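Long-range contact in putative cytidylyltransferase (PDB 5X9Q), which probably transfers an adenylyl group from ATP to D-glycero-beta-D-manno-heptose 1-phosphate, giving ADP-heptose and diphosphate: residues Pro35-Thr41 and Gly63-Gly69. Numbering follows the deposited sequence.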
# COMPACT_ATOMS: atom_id res chain seq x y z
N PRO A 35 21.21 3.36 -8.59
CA PRO A 35 21.68 2.01 -8.90
C PRO A 35 21.09 1.50 -10.22
O PRO A 35 19.89 1.61 -10.44
CB PRO A 35 21.16 1.17 -7.73
CG PRO A 35 20.65 2.14 -6.73
CD PRO A 35 20.27 3.37 -7.46
N ALA A 36 21.92 0.95 -11.09
CA ALA A 36 21.40 0.39 -12.32
C ALA A 36 20.94 -1.03 -12.04
O ALA A 36 21.46 -1.67 -11.14
CB ALA A 36 22.46 0.44 -13.40
N PRO A 37 19.91 -1.51 -12.75
CA PRO A 37 19.09 -0.82 -13.75
C PRO A 37 17.96 -0.03 -13.11
O PRO A 37 17.33 -0.49 -12.15
CB PRO A 37 18.54 -1.96 -14.61
CG PRO A 37 18.49 -3.13 -13.69
CD PRO A 37 19.59 -2.95 -12.68
N VAL A 38 17.72 1.17 -13.63
CA VAL A 38 16.66 2.02 -13.14
C VAL A 38 15.34 1.71 -13.83
O VAL A 38 15.26 1.68 -15.06
CB VAL A 38 17.02 3.48 -13.33
CG1 VAL A 38 15.87 4.39 -12.91
CG2 VAL A 38 18.30 3.80 -12.55
N VAL A 39 14.31 1.45 -13.02
CA VAL A 39 13.01 1.09 -13.55
C VAL A 39 12.02 2.27 -13.41
O VAL A 39 11.97 2.96 -12.37
CB VAL A 39 12.46 -0.15 -12.85
CG1 VAL A 39 11.26 -0.68 -13.59
CG2 VAL A 39 13.54 -1.23 -12.84
N PHE A 40 11.26 2.50 -14.47
CA PHE A 40 10.30 3.58 -14.47
C PHE A 40 8.93 3.08 -14.81
O PHE A 40 8.79 2.18 -15.64
CB PHE A 40 10.69 4.67 -15.46
CG PHE A 40 9.74 5.84 -15.47
CD1 PHE A 40 8.57 5.81 -16.24
CD2 PHE A 40 10.01 6.95 -14.71
CE1 PHE A 40 7.70 6.87 -16.22
CE2 PHE A 40 9.12 8.03 -14.69
CZ PHE A 40 7.97 7.98 -15.45
N THR A 41 7.92 3.65 -14.14
CA THR A 41 6.54 3.48 -14.55
C THR A 41 5.71 4.74 -14.23
O THR A 41 6.11 5.57 -13.43
CB THR A 41 5.91 2.27 -13.86
OG1 THR A 41 4.72 1.91 -14.57
CG2 THR A 41 5.55 2.58 -12.41
N GLY A 63 14.57 -4.64 -11.46
CA GLY A 63 15.68 -3.71 -11.44
C GLY A 63 16.16 -3.46 -10.03
O GLY A 63 15.81 -4.21 -9.14
N ALA A 64 16.99 -2.43 -9.84
CA ALA A 64 17.52 -2.10 -8.52
C ALA A 64 16.84 -0.86 -7.93
O ALA A 64 17.09 -0.45 -6.80
CB ALA A 64 19.01 -1.88 -8.59
N CYS A 65 15.98 -0.23 -8.71
CA CYS A 65 15.48 1.07 -8.34
C CYS A 65 14.18 1.34 -9.09
O CYS A 65 14.12 1.15 -10.30
CB CYS A 65 16.55 2.11 -8.67
SG CYS A 65 16.02 3.75 -8.40
N LEU A 66 13.14 1.77 -8.38
CA LEU A 66 11.86 1.96 -9.04
C LEU A 66 11.33 3.36 -8.87
O LEU A 66 11.05 3.79 -7.74
CB LEU A 66 10.83 0.97 -8.53
CG LEU A 66 9.42 1.18 -9.09
CD1 LEU A 66 9.39 1.03 -10.62
CD2 LEU A 66 8.38 0.26 -8.41
N ILE A 67 11.14 4.04 -10.00
CA ILE A 67 10.59 5.38 -10.03
C ILE A 67 9.17 5.34 -10.59
O ILE A 67 8.92 4.71 -11.63
CB ILE A 67 11.47 6.32 -10.89
CG1 ILE A 67 12.93 6.25 -10.44
CG2 ILE A 67 10.94 7.75 -10.86
CD1 ILE A 67 13.86 7.15 -11.22
N VAL A 68 8.24 6.01 -9.92
CA VAL A 68 6.86 6.10 -10.41
C VAL A 68 6.51 7.56 -10.76
O VAL A 68 6.69 8.47 -9.95
CB VAL A 68 5.88 5.56 -9.36
CG1 VAL A 68 4.49 5.46 -9.95
CG2 VAL A 68 6.35 4.18 -8.88
N GLY A 69 6.05 7.78 -11.99
CA GLY A 69 5.59 9.09 -12.42
C GLY A 69 4.09 9.23 -12.25
O GLY A 69 3.31 8.34 -12.63
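Four backbone hydrogen bonds zip the two strands together in parallel. V39 N donates to C65 O (2.7 Å) and V39 O accepts from I67 N (2.7 Å); two residues on, T41 N reaches I67 O (2.9 Å) and T41 O takes G69 N (2.6 Å). V39 and T41 thus turn both their amide and carbonyl to this neighbour, while F40 uses its own on strand 125-129 across the other edge. Before the regular ladder starts, A64 N bonds to P37 O at 3.0 Å, just after the cis peptide between A36 and P37. There the P37 ring lies on the backbone of G63 (CG to CA 3.6 Å), and V39 CG2 comes within 3.6 Å of the same CA, so a side chain at G63 would clash.

Side chains alternate between the sheet's faces. V38, F40, C65 and I67 share one: V38 CG1 meets I67 CD1 at 3.8 Å, F40 CD2 meets I67 CG2 at 4.0 Å, and helix 115-121 packs over F40 and I67. On the other, V39 CG1 touches L66 CD1 (3.9 Å) and T41 CG2 touches V68 CG1 (3.9 Å), with helix 50-62 against T41 and L66; T41 OG1 hydrogen-bonds Y55 OH. That helix links the strands, completing the beta-alpha-beta crossover at the centre of the Rossmann-like nucleotidyltransferase fold, whose five parallel strands run 3-2-1-4-5.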